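Local coordinates for protein butyryl-CoA dehydrogenase (Marinomonas mediterranea, PDB 6CXT) that belongs to the acyl-CoA dehydrogenase family of flavoproteins and binds flavin-adenine dinucleotide, at residues 134-148 and 170-184. Residues are numbered along the deposited sequence; the frame is centred on the assembly and turned at random.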
loop_
_atom_site.group_PDB
_atom_site.type_symbol
_atom_site.label_atom_id
_atom_site.label_comp_id
_atom_site.label_asym_id
_atom_site.label_seq_id
_atom_site.Cartn_x
_atom_site.Cartn_y
_atom_site.Cartn_z
ATOM N N ILE B 134 -17.090 15.115 19.272
ATOM C CA ILE B 134 -18.130 16.138 19.347
ATOM C C ILE B 134 -18.927 15.898 20.651
ATOM O O ILE B 134 -20.070 16.302 20.764
ATOM C CB ILE B 134 -19.066 16.022 18.132
ATOM C CG1 ILE B 134 -19.377 14.539 17.915
ATOM C CG2 ILE B 134 -18.427 16.667 16.879
ATOM C CD1 ILE B 134 -20.547 14.316 17.011
ATOM N N SER B 135 -18.291 15.204 21.596
ATOM C CA SER B 135 -18.912 14.825 22.878
ATOM C C SER B 135 -19.037 16.051 23.774
ATOM O O SER B 135 -19.867 16.093 24.689
ATOM C CB SER B 135 -18.071 13.757 23.615
ATOM O OG SER B 135 -16.849 14.335 24.116
ATOM N N ASN B 136 -18.165 17.019 23.575
ATOM C CA ASN B 136 -18.180 18.138 24.466
ATOM C C ASN B 136 -18.251 19.418 23.623
ATOM O O ASN B 136 -17.211 19.937 23.178
ATOM C CB ASN B 136 -16.954 18.096 25.411
ATOM C CG ASN B 136 -16.846 19.342 26.275
ATOM O OD1 ASN B 136 -17.789 20.130 26.350
ATOM N ND2 ASN B 136 -15.701 19.535 26.918
ATOM N N LEU B 137 -19.469 19.897 23.385
ATOM C CA LEU B 137 -19.657 21.123 22.570
ATOM C C LEU B 137 -19.657 22.349 23.486
ATOM O O LEU B 137 -20.421 22.376 24.472
ATOM C CB LEU B 137 -20.928 21.033 21.715
ATOM C CG LEU B 137 -21.002 19.849 20.735
ATOM C CD1 LEU B 137 -22.319 19.885 20.028
ATOM C CD2 LEU B 137 -19.844 19.908 19.716
ATOM N N ALA B 138 -18.750 23.293 23.198
ATOM C CA ALA B 138 -18.675 24.590 23.863
ATOM C C ALA B 138 -19.862 25.536 23.536
ATOM O O ALA B 138 -20.190 26.394 24.335
ATOM C CB ALA B 138 -17.354 25.275 23.581
ATOM N N THR B 139 -20.516 25.342 22.395
ATOM C CA THR B 139 -21.716 26.094 22.036
ATOM C C THR B 139 -22.846 25.648 22.978
ATOM O O THR B 139 -23.124 24.466 23.112
ATOM C CB THR B 139 -22.106 25.889 20.566
ATOM O OG1 THR B 139 -21.008 26.341 19.735
ATOM C CG2 THR B 139 -23.407 26.720 20.193
ATOM N N THR B 140 -23.477 26.631 23.651
ATOM C CA THR B 140 -24.549 26.336 24.652
ATOM C C THR B 140 -25.898 26.842 24.180
ATOM O O THR B 140 -25.962 27.779 23.366
ATOM C CB THR B 140 -24.255 26.989 25.993
ATOM O OG1 THR B 140 -24.113 28.389 25.785
ATOM C CG2 THR B 140 -22.960 26.453 26.569
ATOM N N ALA B 141 -26.980 26.209 24.644
ATOM C CA ALA B 141 -28.293 26.751 24.423
ATOM C C ALA B 141 -28.992 26.799 25.794
ATOM O O ALA B 141 -29.132 25.766 26.419
ATOM C CB ALA B 141 -29.082 25.911 23.446
ATOM N N GLN B 142 -29.414 27.988 26.232
ATOM C CA GLN B 142 -30.102 28.174 27.532
ATOM C C GLN B 142 -31.609 28.441 27.286
ATOM O O GLN B 142 -31.984 29.296 26.461
ATOM C CB GLN B 142 -29.444 29.317 28.296
ATOM C CG GLN B 142 -29.944 29.534 29.726
ATOM C CD GLN B 142 -29.521 28.431 30.709
ATOM O OE1 GLN B 142 -29.802 27.236 30.513
ATOM N NE2 GLN B 142 -28.852 28.834 31.781
ATOM N N LYS B 143 -32.466 27.649 27.932
ATOM C CA LYS B 143 -33.922 27.828 27.859
ATOM C C LYS B 143 -34.273 29.107 28.624
ATOM O O LYS B 143 -33.705 29.360 29.696
ATOM C CB LYS B 143 -34.641 26.655 28.511
ATOM C CG LYS B 143 -36.101 26.534 28.122
ATOM C CD LYS B 143 -36.681 25.220 28.625
ATOM C CE LYS B 143 -38.157 25.062 28.286
ATOM N NZ LYS B 143 -38.377 24.898 26.812
ATOM N N GLU B 144 -35.136 29.927 28.028
ATOM C CA GLU B 144 -35.690 31.119 28.687
ATOM C C GLU B 144 -37.100 31.243 28.201
ATOM O O GLU B 144 -37.358 31.723 27.088
ATOM C CB GLU B 144 -34.873 32.368 28.379
ATOM C CG GLU B 144 -33.859 32.641 29.482
ATOM C CD GLU B 144 -32.685 33.500 29.036
ATOM O OE1 GLU B 144 -32.893 34.556 28.390
ATOM O OE2 GLU B 144 -31.540 33.123 29.350
ATOM N N GLY B 145 -38.017 30.723 29.006
ATOM C CA GLY B 145 -39.423 30.711 28.628
ATOM C C GLY B 145 -39.633 29.906 27.380
ATOM O O GLY B 145 -39.264 28.745 27.343
ATOM N N ASP B 146 -40.234 30.524 26.366
ATOM C CA ASP B 146 -40.507 29.864 25.085
ATOM C C ASP B 146 -39.326 29.957 24.073
ATOM O O ASP B 146 -39.519 29.730 22.879
ATOM C CB ASP B 146 -41.739 30.492 24.428
ATOM C CG ASP B 146 -43.066 29.924 24.950
ATOM O OD1 ASP B 146 -43.079 29.114 25.905
ATOM O OD2 ASP B 146 -44.104 30.311 24.381
ATOM N N TYR B 147 -38.151 30.334 24.548
ATOM C CA TYR B 147 -37.022 30.675 23.642
ATOM C C TYR B 147 -35.775 30.006 24.142
ATOM O O TYR B 147 -35.680 29.626 25.315
ATOM C CB TYR B 147 -36.786 32.206 23.542
ATOM C CG TYR B 147 -37.938 32.924 22.916
ATOM C CD1 TYR B 147 -39.064 33.343 23.695
ATOM C CD2 TYR B 147 -37.943 33.182 21.539
ATOM C CE1 TYR B 147 -40.150 33.975 23.088
ATOM C CE2 TYR B 147 -39.020 33.818 20.932
ATOM C CZ TYR B 147 -40.115 34.213 21.709
ATOM O OH TYR B 147 -41.129 34.841 21.059
ATOM N N TYR B 148 -34.800 29.862 23.241
ATOM C CA TYR B 148 -33.481 29.427 23.645
ATOM C C TYR B 148 -32.512 30.481 23.266
ATOM O O TYR B 148 -32.727 31.128 22.274
ATOM C CB TYR B 148 -33.115 28.142 22.919
ATOM C CG TYR B 148 -33.706 26.912 23.526
ATOM C CD1 TYR B 148 -33.056 26.251 24.571
ATOM C CD2 TYR B 148 -34.905 26.399 23.042
ATOM C CE1 TYR B 148 -33.596 25.091 25.129
ATOM C CE2 TYR B 148 -35.447 25.234 23.569
ATOM C CZ TYR B 148 -34.802 24.592 24.612
ATOM O OH TYR B 148 -35.371 23.445 25.133
ATOM N N ALA B 170 -25.847 22.129 20.021
ATOM C CA ALA B 170 -25.427 22.958 21.157
ATOM C C ALA B 170 -25.600 22.152 22.461
ATOM O O ALA B 170 -26.433 21.279 22.497
ATOM C CB ALA B 170 -26.245 24.258 21.223
ATOM N N THR B 171 -24.798 22.440 23.474
ATOM C CA THR B 171 -24.993 21.760 24.774
ATOM C C THR B 171 -26.163 22.420 25.543
ATOM O O THR B 171 -26.095 23.623 25.858
ATOM C CB THR B 171 -23.716 21.830 25.587
ATOM O OG1 THR B 171 -22.675 21.217 24.812
ATOM C CG2 THR B 171 -23.869 21.029 26.930
ATOM N N THR B 172 -27.209 21.640 25.797
ATOM C CA THR B 172 -28.273 22.056 26.705
ATOM C C THR B 172 -28.137 21.592 28.176
ATOM O O THR B 172 -28.747 22.221 29.073
ATOM C CB THR B 172 -29.649 21.738 26.158
ATOM O OG1 THR B 172 -29.684 20.391 25.674
ATOM C CG2 THR B 172 -30.017 22.727 25.029
ATOM N N ASN B 173 -27.322 20.552 28.446
ATOM C CA ASN B 173 -27.114 20.061 29.836
ATOM C C ASN B 173 -25.804 19.279 29.931
ATOM O O ASN B 173 -25.751 18.121 29.525
ATOM C CB ASN B 173 -28.340 19.234 30.291
ATOM C CG ASN B 173 -28.313 18.839 31.799
ATOM O OD1 ASN B 173 -29.375 18.673 32.397
ATOM N ND2 ASN B 173 -27.147 18.640 32.374
ATOM N N LYS B 174 -24.767 19.924 30.450
ATOM C CA LYS B 174 -23.415 19.360 30.564
ATOM C C LYS B 174 -23.408 17.997 31.258
ATOM O O LYS B 174 -22.686 17.080 30.849
ATOM C CB LYS B 174 -22.518 20.323 31.337
ATOM C CG LYS B 174 -21.156 20.615 30.714
ATOM C CD LYS B 174 -20.513 21.894 31.286
ATOM C CE LYS B 174 -21.335 23.175 31.060
ATOM N NZ LYS B 174 -22.128 23.547 32.332
ATOM N N LYS B 175 -24.263 17.858 32.272
ATOM C CA LYS B 175 -24.304 16.670 33.139
ATOM C C LYS B 175 -24.955 15.500 32.414
ATOM O O LYS B 175 -24.736 14.368 32.787
ATOM C CB LYS B 175 -25.046 16.947 34.472
ATOM C CG LYS B 175 -24.447 18.056 35.350
ATOM C CD LYS B 175 -25.321 19.332 35.356
ATOM C CE LYS B 175 -25.017 20.366 34.246
ATOM N NZ LYS B 175 -23.707 21.059 34.446
ATOM N N HIS B 176 -25.781 15.746 31.401
ATOM C CA HIS B 176 -26.319 14.615 30.683
ATOM C C HIS B 176 -25.345 14.032 29.561
ATOM O O HIS B 176 -25.740 13.133 28.835
ATOM C CB HIS B 176 -27.718 14.877 30.164
ATOM C CG HIS B 176 -28.724 15.158 31.251
ATOM N ND1 HIS B 176 -29.956 15.736 31.002
ATOM C CD2 HIS B 176 -28.679 14.927 32.593
ATOM C CE1 HIS B 176 -30.629 15.839 32.138
ATOM N NE2 HIS B 176 -29.873 15.364 33.119
ATOM N N GLY B 177 -24.112 14.546 29.500
ATOM C CA GLY B 177 -23.029 14.127 28.531
ATOM C C GLY B 177 -23.580 13.956 27.130
ATOM O O GLY B 177 -24.162 14.892 26.545
ATOM N N TYR B 178 -23.467 12.715 26.639
ATOM C CA TYR B 178 -23.940 12.269 25.331
ATOM C C TYR B 178 -25.394 12.570 25.058
ATOM O O TYR B 178 -25.788 12.798 23.895
ATOM C CB TYR B 178 -23.633 10.733 25.206
ATOM C CG TYR B 178 -24.277 9.956 24.091
ATOM C CD1 TYR B 178 -24.035 10.280 22.745
ATOM C CD2 TYR B 178 -25.112 8.854 24.378
ATOM C CE1 TYR B 178 -24.622 9.537 21.715
ATOM C CE2 TYR B 178 -25.710 8.102 23.365
ATOM C CZ TYR B 178 -25.455 8.446 22.026
ATOM O OH TYR B 178 -26.030 7.694 21.023
ATOM N N LEU B 179 -26.227 12.579 26.110
ATOM C CA LEU B 179 -27.641 12.852 25.886
ATOM C C LEU B 179 -27.997 14.274 26.397
ATOM O O LEU B 179 -29.162 14.564 26.744
ATOM C CB LEU B 179 -28.519 11.753 26.488
ATOM C CG LEU B 179 -28.241 10.329 25.982
ATOM C CD1 LEU B 179 -29.022 9.352 26.851
ATOM C CD2 LEU B 179 -28.658 10.148 24.505
ATOM N N GLY B 180 -26.970 15.123 26.451
ATOM C CA GLY B 180 -27.124 16.533 26.848
ATOM C C GLY B 180 -26.992 17.636 25.788
ATOM O O GLY B 180 -26.717 18.815 26.142
ATOM N N GLN B 181 -27.248 17.289 24.519
ATOM C CA GLN B 181 -27.120 18.245 23.430
ATOM C C GLN B 181 -28.438 18.333 22.746
ATOM O O GLN B 181 -29.238 17.423 22.840
ATOM C CB GLN B 181 -26.010 17.766 22.410
ATOM C CG GLN B 181 -24.625 17.798 22.991
ATOM C CD GLN B 181 -23.581 17.058 22.123
ATOM O OE1 GLN B 181 -23.938 16.435 21.140
ATOM N NE2 GLN B 181 -22.312 17.148 22.499
ATOM N N THR B 182 -28.667 19.421 21.997
ATOM C CA THR B 182 -29.901 19.607 21.250
ATOM C C THR B 182 -29.608 20.261 19.890
ATOM O O THR B 182 -28.671 21.050 19.781
ATOM C CB THR B 182 -30.879 20.532 22.111
ATOM O OG1 THR B 182 -31.093 19.906 23.405
ATOM C CG2 THR B 182 -32.192 20.787 21.439
ATOM N N ALA B 183 -30.413 19.890 18.897
ATOM C CA ALA B 183 -30.340 20.436 17.560
ATOM C C ALA B 183 -31.350 21.555 17.372
ATOM O O ALA B 183 -32.523 21.422 17.781
ATOM C CB ALA B 183 -30.599 19.344 16.540
ATOM N N PHE B 184 -30.914 22.623 16.704
ATOM C CA PHE B 184 -31.778 23.794 16.445
ATOM C C PHE B 184 -31.585 24.251 15.002
ATOM O O PHE B 184 -30.470 24.177 14.476
ATOM C CB PHE B 184 -31.292 24.964 17.321
ATOM C CG PHE B 184 -31.426 24.718 18.796
ATOM C CD1 PHE B 184 -32.649 24.975 19.460
ATOM C CD2 PHE B 184 -30.334 24.266 19.540
ATOM C CE1 PHE B 184 -32.755 24.772 20.830
ATOM C CE2 PHE B 184 -30.433 24.048 20.917
ATOM C CZ PHE B 184 -31.655 24.323 21.566
HETATM O O HOH W 1 -21.767 18.714 24.697
HETATM O O HOH W 2 -29.751 24.582 28.784
#
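T140 and T171 form a single beta bridge between the two sheets of the acyl-CoA dehydrogenase middle domain. T171 N donates to T139 O at 2.7 Å. A141 N returns a bond to T171 O at 3.0 Å.

Two side chains bind backbone carbonyls of the loop before strand 140-144. T171 OG1 lies beside its own backbone N (chi1 -58°) and donates to L137 O at 2.6 Å. Q181 is extended beyond CG. Its NE2 donates to I134 O at 3.0 Å, nearly straight (164°) and in the plane of both the amide and the carbonyl. The L137 and Q181 side chains cross at about a right angle, with L137 CG 3.5 Å from Q181 NE2. One water accepts from L137 N and Q181 NE2 and donates to S135 O and T171 OG1. A second water joins A141 O and T172 O.

F184 carries the aromatic part of the apolar contact. Its edge meets one face of the Y148 ring in a T-shaped pair, planes at 61°. F184 CE2 also touches A141 CB at 3.4 Å, and T172 CG2 packs beside the same methyl. A170 CB lies 4.0 Å from A141 CB. I219 of strand 209-220 also touches F184.

I134 touches the bound FK4 and packs on F235. The Q181 bond holds the backbone of this pocket residue to strand 181-187, while the T171 hydroxyl and the first water hold the loop after it to strands 165-171 and 181-187.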